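Local coordinates for DUF1460 domain-containing protein (Legionella pneumophila subsp. pneumophila, PDB 2IM9), which is of unknown function but belongs to an N-acetylmuramoyl-L-alanine amidase-like family of the peptidase CA clan, and so may cleave peptidoglycan, at residues F224-S229 and L235-Q240; I247-P252 and I297-K302; I273-E278 and V291-L296. All blocks are in the same frame, centred on the assembly; numbering follows the deposited sequence.

Contact 1. Residues F224-S229 and L235-Q240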
# COMPACT_ATOMS: atom_id res chain seq x y z
N PHE A 224 6.60 -15.77 11.52
CA PHE A 224 7.89 -15.54 12.16
C PHE A 224 8.45 -16.82 12.76
O PHE A 224 9.68 -16.97 12.87
CB PHE A 224 7.82 -14.45 13.24
CG PHE A 224 7.56 -13.06 12.70
CD1 PHE A 224 8.00 -12.68 11.44
CD2 PHE A 224 6.86 -12.14 13.49
CE1 PHE A 224 7.75 -11.40 10.96
CE2 PHE A 224 6.63 -10.86 13.03
CZ PHE A 224 7.06 -10.48 11.75
N THR A 225 7.57 -17.75 13.12
CA THR A 225 8.02 -19.05 13.63
C THR A 225 8.84 -19.80 12.58
O THR A 225 9.67 -20.67 12.93
CB THR A 225 6.84 -19.92 14.09
OG1 THR A 225 5.92 -20.08 12.99
CG2 THR A 225 6.14 -19.27 15.27
N ALA A 226 8.62 -19.48 11.31
CA ALA A 226 9.39 -20.06 10.21
C ALA A 226 10.60 -19.20 9.86
O ALA A 226 11.71 -19.69 9.73
CB ALA A 226 8.51 -20.26 8.98
N LEU A 227 10.38 -17.90 9.74
CA LEU A 227 11.43 -16.98 9.31
C LEU A 227 12.53 -16.85 10.34
O LEU A 227 13.66 -16.50 10.01
CB LEU A 227 10.84 -15.60 9.02
CG LEU A 227 10.00 -15.47 7.75
CD1 LEU A 227 9.34 -14.10 7.75
CD2 LEU A 227 10.85 -15.62 6.50
N PHE A 228 12.18 -17.12 11.60
CA PHE A 228 13.15 -17.09 12.69
C PHE A 228 13.15 -18.39 13.47
O PHE A 228 13.33 -18.39 14.69
CB PHE A 228 12.89 -15.89 13.60
CG PHE A 228 13.08 -14.59 12.91
CD1 PHE A 228 14.35 -14.02 12.81
CD2 PHE A 228 12.00 -13.97 12.29
CE1 PHE A 228 14.54 -12.83 12.14
CE2 PHE A 228 12.18 -12.75 11.60
CZ PHE A 228 13.45 -12.19 11.53
N SER A 229 12.95 -19.51 12.77
CA SER A 229 13.07 -20.83 13.41
C SER A 229 14.42 -20.95 14.10
O SER A 229 15.44 -20.46 13.59
CB SER A 229 12.90 -21.95 12.38
OG SER A 229 13.89 -21.85 11.37
N LEU A 235 17.74 -18.02 6.30
CA LEU A 235 18.26 -17.42 5.07
C LEU A 235 17.71 -18.07 3.81
O LEU A 235 17.59 -17.40 2.78
CB LEU A 235 19.78 -17.40 5.09
CG LEU A 235 20.37 -16.73 6.33
CD1 LEU A 235 21.89 -16.76 6.26
CD2 LEU A 235 19.89 -15.29 6.52
N HIS A 236 17.35 -19.35 3.90
CA HIS A 236 16.74 -20.03 2.76
C HIS A 236 15.41 -19.39 2.37
O HIS A 236 15.14 -19.19 1.18
CB HIS A 236 16.54 -21.53 3.01
CG HIS A 236 16.01 -22.26 1.81
ND1 HIS A 236 16.79 -22.51 0.69
CD2 HIS A 236 14.79 -22.77 1.54
CE1 HIS A 236 16.07 -23.16 -0.20
NE2 HIS A 236 14.85 -23.31 0.28
N LEU A 237 14.58 -19.09 3.36
CA LEU A 237 13.30 -18.43 3.07
C LEU A 237 13.49 -17.00 2.58
O LEU A 237 12.93 -16.61 1.53
CB LEU A 237 12.37 -18.45 4.29
CG LEU A 237 11.90 -19.83 4.76
CD1 LEU A 237 11.10 -19.74 6.07
CD2 LEU A 237 11.06 -20.50 3.66
N PHE A 238 14.28 -16.22 3.31
CA PHE A 238 14.52 -14.82 2.93
C PHE A 238 15.06 -14.69 1.51
O PHE A 238 14.67 -13.76 0.79
CB PHE A 238 15.43 -14.10 3.92
CG PHE A 238 14.73 -13.66 5.17
CD1 PHE A 238 13.86 -12.57 5.15
CD2 PHE A 238 14.97 -14.30 6.38
CE1 PHE A 238 13.21 -12.13 6.30
CE2 PHE A 238 14.33 -13.88 7.55
CZ PHE A 238 13.45 -12.79 7.51
N SER A 239 15.92 -15.62 1.09
CA SER A 239 16.54 -15.54 -0.24
C SER A 239 15.55 -15.68 -1.41
O SER A 239 15.90 -15.37 -2.55
CB SER A 239 17.62 -16.61 -0.37
OG SER A 239 17.03 -17.89 -0.56
N GLN A 240 14.35 -16.18 -1.12
CA GLN A 240 13.34 -16.38 -2.16
C GLN A 240 12.43 -15.17 -2.39
O GLN A 240 11.58 -15.18 -3.28
CB GLN A 240 12.47 -17.62 -1.87
CG GLN A 240 13.25 -18.93 -1.92
CD GLN A 240 12.43 -20.07 -1.35
OE1 GLN A 240 11.42 -20.47 -1.93
NE2 GLN A 240 12.84 -20.58 -0.20

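Contact 2. Residues I247-P252 and I297-K302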
# COMPACT_ATOMS: atom_id res chain seq x y z
N ILE A 247 5.94 -6.16 0.04
CA ILE A 247 5.88 -6.87 1.33
C ILE A 247 4.83 -6.21 2.22
O ILE A 247 4.91 -5.00 2.46
CB ILE A 247 7.24 -6.79 2.09
CG1 ILE A 247 8.34 -7.47 1.28
CG2 ILE A 247 7.12 -7.43 3.47
CD1 ILE A 247 9.73 -7.13 1.82
N GLU A 248 3.86 -7.00 2.67
CA GLU A 248 2.83 -6.53 3.62
C GLU A 248 3.02 -7.16 4.99
O GLU A 248 3.31 -8.36 5.12
CB GLU A 248 1.43 -6.83 3.08
CG GLU A 248 1.11 -6.07 1.80
CD GLU A 248 -0.12 -6.56 1.05
OE1 GLU A 248 -0.73 -7.57 1.46
OE2 GLU A 248 -0.48 -5.89 0.05
N ILE A 249 2.82 -6.35 6.03
CA ILE A 249 3.02 -6.81 7.39
C ILE A 249 1.68 -7.28 7.95
O ILE A 249 0.73 -6.50 7.95
CB ILE A 249 3.62 -5.67 8.28
CG1 ILE A 249 4.95 -5.14 7.70
CG2 ILE A 249 3.74 -6.15 9.73
CD1 ILE A 249 6.01 -6.20 7.41
N ILE A 250 1.62 -8.52 8.43
CA ILE A 250 0.35 -9.20 8.70
C ILE A 250 0.09 -9.40 10.19
O ILE A 250 0.97 -9.89 10.92
CB ILE A 250 0.30 -10.59 7.98
CG1 ILE A 250 0.63 -10.43 6.48
CG2 ILE A 250 -1.06 -11.29 8.20
CD1 ILE A 250 -0.22 -9.40 5.73
N ARG A 251 -1.10 -9.02 10.62
CA ARG A 251 -1.55 -9.18 11.99
C ARG A 251 -2.85 -10.00 11.95
O ARG A 251 -3.93 -9.42 11.78
CB ARG A 251 -1.77 -7.82 12.63
CG ARG A 251 -0.53 -6.93 12.66
CD ARG A 251 -0.68 -5.78 13.59
NE ARG A 251 0.30 -4.74 13.32
CZ ARG A 251 0.75 -3.90 14.26
NH1 ARG A 251 0.31 -4.01 15.51
NH2 ARG A 251 1.63 -2.96 13.94
N PRO A 252 -2.75 -11.34 12.09
CA PRO A 252 -3.88 -12.26 11.90
C PRO A 252 -5.02 -12.06 12.88
O PRO A 252 -6.17 -12.32 12.53
CB PRO A 252 -3.28 -13.65 12.12
CG PRO A 252 -1.81 -13.46 12.00
CD PRO A 252 -1.50 -12.06 12.41
N ILE A 297 15.52 -8.28 7.52
CA ILE A 297 15.75 -9.22 8.63
C ILE A 297 15.70 -8.51 9.99
O ILE A 297 14.97 -8.92 10.88
CB ILE A 297 17.06 -10.03 8.44
CG1 ILE A 297 16.92 -10.98 7.24
CG2 ILE A 297 17.40 -10.81 9.73
CD1 ILE A 297 18.24 -11.62 6.80
N ASP A 298 16.45 -7.42 10.13
CA ASP A 298 16.45 -6.65 11.39
C ASP A 298 15.08 -6.07 11.72
O ASP A 298 14.66 -6.10 12.88
CB ASP A 298 17.47 -5.51 11.32
CG ASP A 298 18.89 -6.01 11.27
OD1 ASP A 298 19.12 -7.24 11.49
OD2 ASP A 298 19.78 -5.16 11.00
N TYR A 299 14.39 -5.53 10.71
CA TYR A 299 13.06 -4.95 10.89
C TYR A 299 12.09 -6.00 11.46
O TYR A 299 11.36 -5.75 12.45
CB TYR A 299 12.56 -4.42 9.55
CG TYR A 299 11.17 -3.83 9.61
CD1 TYR A 299 10.98 -2.49 9.95
CD2 TYR A 299 10.06 -4.62 9.33
CE1 TYR A 299 9.70 -1.95 10.01
CE2 TYR A 299 8.77 -4.10 9.40
CZ TYR A 299 8.60 -2.77 9.75
OH TYR A 299 7.33 -2.26 9.81
N LEU A 300 12.07 -7.17 10.85
CA LEU A 300 11.15 -8.23 11.26
C LEU A 300 11.56 -8.81 12.60
O LEU A 300 10.70 -9.20 13.39
CB LEU A 300 11.04 -9.32 10.19
CG LEU A 300 10.44 -8.84 8.86
CD1 LEU A 300 10.38 -9.97 7.85
CD2 LEU A 300 9.04 -8.26 9.06
N ASP A 301 12.86 -8.87 12.87
CA ASP A 301 13.34 -9.39 14.15
C ASP A 301 12.80 -8.53 15.30
O ASP A 301 12.33 -9.05 16.31
CB ASP A 301 14.86 -9.47 14.18
CG ASP A 301 15.37 -10.09 15.47
OD1 ASP A 301 15.01 -11.24 15.78
OD2 ASP A 301 16.12 -9.39 16.20
N LYS A 302 12.85 -7.21 15.11
CA LYS A 302 12.27 -6.26 16.07
C LYS A 302 10.75 -6.38 16.13
O LYS A 302 10.15 -6.22 17.20
CB LYS A 302 12.66 -4.83 15.71
CG LYS A 302 14.15 -4.55 15.76
CD LYS A 302 14.45 -3.15 15.25
CE LYS A 302 15.95 -2.82 15.33
NZ LYS A 302 16.75 -3.55 14.30

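Contact 3. Residues I273-E278 and V291-L296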
# COMPACT_ATOMS: atom_id res chain seq x y z
N ILE A 273 13.85 -4.80 -1.53
CA ILE A 273 14.89 -4.34 -2.45
C ILE A 273 16.23 -4.99 -2.07
O ILE A 273 16.68 -4.80 -0.95
CB ILE A 273 15.05 -2.79 -2.44
CG1 ILE A 273 13.73 -2.06 -2.77
CG2 ILE A 273 16.20 -2.35 -3.39
CD1 ILE A 273 13.23 -2.22 -4.24
N TRP A 274 16.82 -5.73 -3.00
CA TRP A 274 18.14 -6.35 -2.77
C TRP A 274 19.24 -5.36 -3.16
O TRP A 274 19.25 -4.85 -4.28
CB TRP A 274 18.29 -7.60 -3.62
CG TRP A 274 17.52 -8.77 -3.09
CD1 TRP A 274 16.24 -9.13 -3.42
CD2 TRP A 274 17.98 -9.72 -2.13
NE1 TRP A 274 15.88 -10.27 -2.71
CE2 TRP A 274 16.93 -10.64 -1.91
CE3 TRP A 274 19.19 -9.88 -1.42
CZ2 TRP A 274 17.06 -11.72 -1.03
CZ3 TRP A 274 19.30 -10.95 -0.54
CH2 TRP A 274 18.25 -11.85 -0.35
N ILE A 275 20.18 -5.12 -2.24
CA ILE A 275 21.30 -4.20 -2.51
C ILE A 275 22.54 -4.84 -1.92
O ILE A 275 22.59 -5.11 -0.72
CB ILE A 275 21.13 -2.82 -1.86
CG1 ILE A 275 19.85 -2.12 -2.35
CG2 ILE A 275 22.39 -1.91 -2.09
CD1 ILE A 275 19.40 -0.98 -1.41
N ASN A 276 23.51 -5.10 -2.78
CA ASN A 276 24.77 -5.70 -2.34
C ASN A 276 24.51 -7.03 -1.65
O ASN A 276 25.12 -7.33 -0.63
CB ASN A 276 25.56 -4.72 -1.45
CG ASN A 276 27.05 -5.06 -1.39
OD1 ASN A 276 27.65 -5.36 -2.42
ND2 ASN A 276 27.63 -5.05 -0.18
N ASN A 277 23.60 -7.81 -2.21
CA ASN A 277 23.28 -9.16 -1.69
C ASN A 277 22.74 -9.14 -0.25
O ASN A 277 22.87 -10.13 0.50
CB ASN A 277 24.51 -10.10 -1.87
CG ASN A 277 24.13 -11.58 -1.89
OD1 ASN A 277 23.14 -11.98 -2.49
ND2 ASN A 277 24.93 -12.39 -1.23
N GLU A 278 22.10 -8.02 0.12
CA GLU A 278 21.40 -7.87 1.39
C GLU A 278 19.97 -7.39 1.10
O GLU A 278 19.75 -6.59 0.19
CB GLU A 278 22.12 -6.87 2.30
CG GLU A 278 21.47 -6.67 3.70
CD GLU A 278 22.31 -5.82 4.67
OE1 GLU A 278 23.30 -5.20 4.24
OE2 GLU A 278 21.95 -5.78 5.87
N VAL A 291 10.66 8.26 3.90
CA VAL A 291 10.92 7.03 3.14
C VAL A 291 12.35 6.58 3.43
O VAL A 291 13.29 7.34 3.21
CB VAL A 291 10.73 7.25 1.63
CG1 VAL A 291 11.13 6.00 0.83
CG2 VAL A 291 9.26 7.63 1.32
N VAL A 292 12.48 5.36 3.94
CA VAL A 292 13.79 4.81 4.30
C VAL A 292 14.00 3.39 3.79
O VAL A 292 13.04 2.71 3.46
CB VAL A 292 13.99 4.79 5.85
CG1 VAL A 292 13.98 6.21 6.41
CG2 VAL A 292 12.96 3.88 6.56
N ASP A 293 15.27 2.97 3.74
CA ASP A 293 15.67 1.57 3.59
C ASP A 293 16.10 1.04 4.95
O ASP A 293 16.94 1.65 5.61
CB ASP A 293 16.90 1.48 2.68
CG ASP A 293 16.55 1.49 1.22
OD1 ASP A 293 15.35 1.40 0.91
OD2 ASP A 293 17.47 1.59 0.37
N VAL A 294 15.51 -0.08 5.38
CA VAL A 294 15.97 -0.76 6.60
C VAL A 294 16.19 -2.24 6.29
O VAL A 294 15.48 -2.82 5.47
CB VAL A 294 14.98 -0.62 7.79
CG1 VAL A 294 14.76 0.85 8.20
CG2 VAL A 294 13.66 -1.32 7.49
N SER A 295 17.18 -2.87 6.92
CA SER A 295 17.37 -4.31 6.77
C SER A 295 16.05 -5.04 7.04
O SER A 295 15.46 -4.84 8.10
CB SER A 295 18.43 -4.84 7.74
OG SER A 295 18.27 -6.24 7.94
N LEU A 296 15.59 -5.87 6.09
CA LEU A 296 14.30 -6.55 6.31
C LEU A 296 14.41 -7.55 7.47
O LEU A 296 13.52 -7.65 8.30
CB LEU A 296 13.77 -7.23 5.03
CG LEU A 296 12.46 -8.03 5.26
CD1 LEU A 296 11.24 -7.10 5.54
CD2 LEU A 296 12.15 -9.03 4.15
O HOH W 1 20.15 -7.67 7.03

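Contact 1. Residues F224-S229 and L235-Q240
Leu227 and Phe238 form the middle of this contact between two one-turn helices, 224-227 and 235-238, joined by a short loop. The main bump is Leu227 CD2. It sits in the corner formed by Leu237 CB and the ring of Phe238. It meets Leu237 CB at 3.9 Å. It also makes a CH-pi contact over one face of the Phe238 ring, 4.0 Å from the centroid and 13° off the normal. The second bump is Leu237 CD1. It fits against the end of helix 224-227, 3.7 Å from Ala226 O and 3.9 Å from Ala226 CB. With chi1 at -79°, CG of Phe238 lies beside its backbone N, and the ring reaches the first helix through CE2 and CZ. That ring also turns its edge toward the face of Phe228 in an offset edge-to-face pair, with centroids 5.9 Å apart and planes at 70°. Leu300 of helix 296-303 packs on Phe228, and Ile158 packs on Leu237. No hydrogen bond crosses between the segments; the side chains that meet are apolar. Within 235-240, away from the interface, His236 O accepts two side-chain bonds from opposite faces of its carbonyl plane, from Gln240 NE2 at 3.0 Å and from Ser239 OG at 2.9 Å.

Contact 2. Residues I247-P252 and I297-K302
Ile249 carries CG1 beside its backbone N (chi1 -57°), and a second bend (chi2 -53°) folds CD1 back from an extended course. Tyr299 has CG anti to its own N (chi1 178°), which swings the ring from helix 296-303 toward strand 246-254. The contact is helix-on-sheet packing: this helix lies against one face of the antiparallel sheet. A single methyl carries it. Ile249 CD1 touches the edge of the tyrosine ring, near its plane, at CE2, 4.0 Å away. The same methyl meets one branch of Leu300, with CD2 also at 4.0 Å. The strand thus puts one small knob against two neighbouring side chains of the helix. The area buried is small, and no hydrogen bond joins the segments. Other residues fill out the layer. Ile312 of the adjacent strand 311-317 touches both Ile249 and Leu300, and the ring of Phe281 meets that of Tyr299. The strand itself is held in the sheet by backbone bonds from Ile249 to Ser267 and His268. The far end of the tyrosine is tied to the sheet too, by a weak hydrogen bond between Tyr299 OH and His268 ND1.

Contact 3. Residues I273-E278 and V291-L296
This contact belongs to an antiparallel beta meander: strand 264-275 turns through a tight hairpin into strand 278-285, which pairs in turn with strand 290-295. Ile275 and Glu278 on the hairpin meet Asp293 and Ser295 on the third strand. Ile275 reaches Asp293 across the intervening strand 278-285; Glu278 begins that strand and meets Ser295 of the strand beside it. Ile275 CD1 packs against the carboxylate of Asp293, 3.7 Å from OD2, and the two side chains cross at about a right angle. The carboxylate has stronger partners elsewhere: OD1 forms a salt bridge with Arg282 of the middle strand, and OD2 forms one with Lys65. The methyl therefore lies beside an ion-paired group. The second bridge, like the first, lies at the surface, and Glu278 is exposed. Glu278 places CG anti to its backbone N (chi1 -178°) and runs on extended, which carries OE2 to within 4.1 Å of Ser295 CB. A water appears to link the two residues. It donates to Glu278 OE2 at 2.9 Å and lies 2.5 Å from Ser295 OG, a distance short enough that the exact water position is doubtful. Ser295 is the N-cap of helix 296-303, where its OG accepts from the backbone N of Asp298. The hairpin closes with a type I' turn. Asn276 and Asn277 take its two corners with positive phi, and Ile275 and Glu278 form a hydrogen-bonded pair: Ile275 N to Glu278 O is 2.9 Å, and Glu278 N to Ile275 O is 3.1 Å.

In the fold
Helix 296-303 connects the three contacts. It supplies one side of contact 2, and its first residue, Leu296, ends contact 3. The centres of contacts 1 and 2 are about 12 Å apart, those of 2 and 3 about 14 Å, and those of 1 and 3 about 16 Å. The Phe238 ring of contact 1 reaches both others through CE1, which lies 3.9 Å from Leu300 CD1 and 3.9 Å from Leu296 CD2. Contacts 2 and 3 also meet directly, with Tyr299 CD1 3.8 Å from Val294 CG2. Strands 246-254 and 264-275, used by contacts 2 and 3, are neighbours in one sheet. All three contacts lie on the same side of the chain's centre.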